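Local coordinates for protein putative angiotensinogen (Lampetra fluviatilis, PDB 5INW) that belongs to the serpin family, binds heparin and inhibits thrombin with heparin as a template, at residues A[289-298]-A[309-318]. The protein carries 1 engineered substitution. Residues are numbered along the deposited sequence; the frame is centred on the assembly and turned at random.
Sequences QDRKLRSTVV and LVIVPHRTED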
loop_
_atom_site.group_PDB
_atom_site.type_symbol
_atom_site.label_atom_id
_atom_site.label_comp_id
_atom_site.label_asym_id
_atom_site.label_seq_id
_atom_site.Cartn_x
_atom_site.Cartn_y
_atom_site.Cartn_z
ATOM N N GLN A 289 6.269 14.290 -21.379
ATOM C CA GLN A 289 4.888 14.181 -21.820
ATOM C C GLN A 289 4.617 12.746 -22.311
ATOM O O GLN A 289 5.346 12.251 -23.169
ATOM C CB GLN A 289 4.583 15.204 -22.909
ATOM C CG GLN A 289 4.524 16.640 -22.407
ATOM C CD GLN A 289 3.360 16.890 -21.455
ATOM O OE1 GLN A 289 2.253 16.379 -21.659
ATOM N NE2 GLN A 289 3.611 17.660 -20.396
ATOM N N ASP A 290 3.618 12.062 -21.733
ATOM C CA ASP A 290 3.127 10.845 -22.341
ATOM C C ASP A 290 2.124 11.254 -23.424
ATOM O O ASP A 290 0.998 11.662 -23.100
ATOM C CB ASP A 290 2.495 9.900 -21.321
ATOM C CG ASP A 290 2.234 8.485 -21.904
ATOM O OD1 ASP A 290 2.371 7.481 -21.186
ATOM O OD2 ASP A 290 1.896 8.367 -23.110
ATOM N N ARG A 291 2.543 11.149 -24.694
ATOM C CA ARG A 291 1.687 11.500 -25.826
ATOM C C ARG A 291 0.558 10.481 -25.952
ATOM O O ARG A 291 -0.604 10.853 -26.138
ATOM C CB ARG A 291 2.482 11.632 -27.140
ATOM C CG ARG A 291 1.688 12.183 -28.338
ATOM C CD ARG A 291 2.491 12.444 -29.605
ATOM N NE ARG A 291 3.507 11.442 -29.949
ATOM C CZ ARG A 291 3.277 10.219 -30.434
ATOM N NH1 ARG A 291 2.035 9.761 -30.615
ATOM N NH2 ARG A 291 4.310 9.430 -30.719
ATOM N N LYS A 292 0.884 9.199 -25.807
ATOM C CA LYS A 292 -0.127 8.143 -25.906
ATOM C C LYS A 292 -1.264 8.305 -24.872
ATOM O O LYS A 292 -2.416 8.050 -25.214
ATOM C CB LYS A 292 0.540 6.758 -25.828
ATOM C CG LYS A 292 -0.369 5.541 -26.028
ATOM C CD LYS A 292 -0.841 5.356 -27.465
ATOM C CE LYS A 292 -1.824 4.191 -27.568
ATOM N NZ LYS A 292 -2.444 4.062 -28.930
ATOM N N LEU A 293 -0.952 8.773 -23.649
ATOM C CA LEU A 293 -1.944 8.924 -22.531
ATOM C C LEU A 293 -2.362 10.371 -22.195
ATOM O O LEU A 293 -3.088 10.585 -21.215
ATOM C CB LEU A 293 -1.426 8.231 -21.265
ATOM C CG LEU A 293 -1.248 6.707 -21.358
ATOM C CD1 LEU A 293 -0.514 6.181 -20.137
ATOM C CD2 LEU A 293 -2.577 5.970 -21.526
ATOM N N ARG A 294 -1.909 11.339 -23.013
ATOM C CA ARG A 294 -2.322 12.748 -22.926
ATOM C C ARG A 294 -2.177 13.329 -21.520
ATOM O O ARG A 294 -3.081 14.001 -20.996
ATOM C CB ARG A 294 -3.759 12.908 -23.426
ATOM C CG ARG A 294 -3.941 12.627 -24.913
ATOM C CD ARG A 294 -5.299 13.107 -25.377
ATOM N NE ARG A 294 -5.855 12.151 -26.334
ATOM C CZ ARG A 294 -6.433 10.988 -25.996
ATOM N NH1 ARG A 294 -6.550 10.602 -24.721
ATOM N NH2 ARG A 294 -6.909 10.193 -26.945
ATOM N N SER A 295 -1.011 13.057 -20.936
ATOM C CA SER A 295 -0.742 13.329 -19.534
ATOM C C SER A 295 0.738 13.527 -19.276
ATOM O O SER A 295 1.599 12.988 -19.985
ATOM C CB SER A 295 -1.270 12.177 -18.681
ATOM O OG SER A 295 -0.521 11.010 -18.903
ATOM N N THR A 296 1.006 14.348 -18.272
ATOM C CA THR A 296 2.355 14.698 -17.849
ATOM C C THR A 296 2.826 13.715 -16.765
ATOM O O THR A 296 2.093 13.454 -15.808
ATOM C CB THR A 296 2.397 16.155 -17.254
ATOM O OG1 THR A 296 1.694 17.082 -18.099
ATOM C CG2 THR A 296 3.826 16.630 -17.077
ATOM N N VAL A 297 4.047 13.196 -16.906
ATOM C CA VAL A 297 4.693 12.328 -15.901
ATOM C C VAL A 297 5.906 13.030 -15.299
ATOM O O VAL A 297 6.704 13.607 -16.032
ATOM C CB VAL A 297 5.171 11.004 -16.543
ATOM C CG1 VAL A 297 5.935 10.131 -15.531
ATOM C CG2 VAL A 297 3.982 10.251 -17.137
ATOM N N VAL A 298 6.087 12.915 -13.981
ATOM C CA VAL A 298 7.231 13.517 -13.290
ATOM C C VAL A 298 7.694 12.670 -12.131
ATOM O O VAL A 298 6.883 12.111 -11.409
ATOM C CB VAL A 298 6.893 14.958 -12.808
ATOM C CG1 VAL A 298 5.732 14.995 -11.838
ATOM C CG2 VAL A 298 8.088 15.636 -12.159
ATOM N N LEU A 309 6.441 9.004 -8.325
ATOM C CA LEU A 309 5.999 9.286 -9.671
ATOM C C LEU A 309 4.675 9.966 -9.604
ATOM O O LEU A 309 3.769 9.412 -8.955
ATOM C CB LEU A 309 5.755 7.983 -10.444
ATOM C CG LEU A 309 6.836 7.508 -11.406
ATOM C CD1 LEU A 309 6.130 6.688 -12.475
ATOM C CD2 LEU A 309 7.651 8.644 -12.040
ATOM N N VAL A 310 4.533 11.120 -10.289
ATOM C CA VAL A 310 3.234 11.825 -10.378
ATOM C C VAL A 310 2.785 11.919 -11.828
ATOM O O VAL A 310 3.490 12.462 -12.658
ATOM C CB VAL A 310 3.254 13.209 -9.711
ATOM C CG1 VAL A 310 1.952 13.954 -9.958
ATOM C CG2 VAL A 310 3.476 13.066 -8.222
ATOM N N ILE A 311 1.600 11.380 -12.102
ATOM C CA ILE A 311 1.016 11.373 -13.448
ATOM C C ILE A 311 -0.253 12.228 -13.466
ATOM O O ILE A 311 -1.230 11.885 -12.786
ATOM C CB ILE A 311 0.704 9.943 -13.926
ATOM C CG1 ILE A 311 1.943 9.045 -13.823
ATOM C CG2 ILE A 311 0.203 9.941 -15.351
ATOM C CD1 ILE A 311 1.912 8.179 -12.591
ATOM N N VAL A 312 -0.207 13.335 -14.226
ATOM C CA VAL A 312 -1.325 14.297 -14.353
ATOM C C VAL A 312 -1.946 14.221 -15.749
ATOM O O VAL A 312 -1.322 14.630 -16.723
ATOM C CB VAL A 312 -0.883 15.781 -14.154
ATOM C CG1 VAL A 312 -2.060 16.621 -13.633
ATOM C CG2 VAL A 312 0.320 15.889 -13.231
ATOM N N PRO A 313 -3.173 13.707 -15.866
ATOM C CA PRO A 313 -3.808 13.925 -17.164
ATOM C C PRO A 313 -4.028 15.417 -17.419
ATOM O O PRO A 313 -4.342 16.162 -16.478
ATOM C CB PRO A 313 -5.120 13.157 -17.051
ATOM C CG PRO A 313 -5.356 13.020 -15.592
ATOM C CD PRO A 313 -3.994 12.864 -14.986
ATOM N N HIS A 314 -3.855 15.812 -18.687
ATOM C CA HIS A 314 -4.102 17.183 -19.162
ATOM C C HIS A 314 -5.553 17.567 -19.032
ATOM O O HIS A 314 -5.870 18.599 -18.470
ATOM C CB HIS A 314 -3.705 17.328 -20.613
ATOM C CG HIS A 314 -2.234 17.318 -20.824
ATOM N ND1 HIS A 314 -1.379 18.138 -20.119
ATOM C CD2 HIS A 314 -1.459 16.600 -21.672
ATOM C CE1 HIS A 314 -0.137 17.918 -20.516
ATOM N NE2 HIS A 314 -0.158 16.986 -21.453
ATOM N N ARG A 315 -6.429 16.710 -19.540
ATOM C CA ARG A 315 -7.869 16.828 -19.310
ATOM C C ARG A 315 -8.251 15.770 -18.277
ATOM O O ARG A 315 -8.009 14.583 -18.486
ATOM C CB ARG A 315 -8.660 16.553 -20.590
ATOM C CG ARG A 315 -8.129 17.207 -21.852
ATOM C CD ARG A 315 -8.627 16.465 -23.074
ATOM N NE ARG A 315 -8.704 17.334 -24.221
ATOM C CZ ARG A 315 -9.182 16.956 -25.409
ATOM N NH1 ARG A 315 -9.241 17.844 -26.418
ATOM N NH2 ARG A 315 -9.599 15.703 -25.604
ATOM N N THR A 316 -8.909 16.176 -17.199
ATOM C CA THR A 316 -9.283 15.242 -16.122
ATOM C C THR A 316 -10.311 14.180 -16.550
ATOM O O THR A 316 -10.620 13.260 -15.764
ATOM C CB THR A 316 -9.744 15.998 -14.858
ATOM O OG1 THR A 316 -10.737 16.968 -15.199
ATOM C CG2 THR A 316 -8.597 16.742 -14.267
ATOM N N GLU A 317 -10.802 14.304 -17.796
ATOM C CA GLU A 317 -11.544 13.242 -18.508
ATOM C C GLU A 317 -10.673 12.142 -19.151
ATOM O O GLU A 317 -11.180 11.083 -19.432
ATOM C CB GLU A 317 -12.423 13.873 -19.587
ATOM C CG GLU A 317 -13.434 14.896 -19.073
ATOM C CD GLU A 317 -13.376 16.218 -19.818
ATOM O OE1 GLU A 317 -12.303 16.847 -19.837
ATOM O OE2 GLU A 317 -14.413 16.634 -20.374
ATOM N N ASP A 318 -9.379 12.393 -19.373
ATOM C CA ASP A 318 -8.372 11.341 -19.699
ATOM C C ASP A 318 -8.021 10.366 -18.520
ATOM O O ASP A 318 -7.334 9.343 -18.725
ATOM C CB ASP A 318 -7.024 11.954 -20.124
ATOM C CG ASP A 318 -7.117 12.859 -21.333
ATOM O OD1 ASP A 318 -7.875 12.503 -22.261
ATOM O OD2 ASP A 318 -6.418 13.920 -21.348
#
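With chi1 near -70° in both H314 and Q289, CG of each lies beside its own backbone N, anti to the carbonyl carbon, and a bend at chi2 of Q289 turns its amide toward the imidazole edge. The two planes stand only 15° apart, and H314 NE2 points its N-H at Q289 OE1 near the ring plane, though at 2.5 Å the modelled bond is improbably short and its length is doubtful. Q289 NE2 in turn donates a hydrogen bond to T296 OG1 (3.0 Å), which helps hold the amide's rotation; T296 OG1 also lies near the ring carbon CE1 of H314.

The neighbouring backbone shows how a hairpin is tied beyond its last paired residues. H314 N reaches R294 O at 3.0 Å in a nearly straight bond, while T296 with V312 and V298 with V310 form antiparallel hydrogen-bonded pairs, with two N-H...O bonds each. Between them V297 faces I311 in a non-hydrogen-bonded pair, their side chains lying side by side with CG2 of V297 4.1 Å from CG1 of I311; W334 of helix 328-337 packs on both. At the turn end the long arm of R294 crosses D318 at about a right angle, and NH1 forms a long salt bridge of 3.4 Å to OD1.

R294 and S295 together face D290, a G1 beta bulge in the tight link between strands 287-290 and 295-301. The C-terminal peptide chain pairs with L309, V310 and I311, continuing this three-stranded antiparallel meander into the serpin's beta-sheet B.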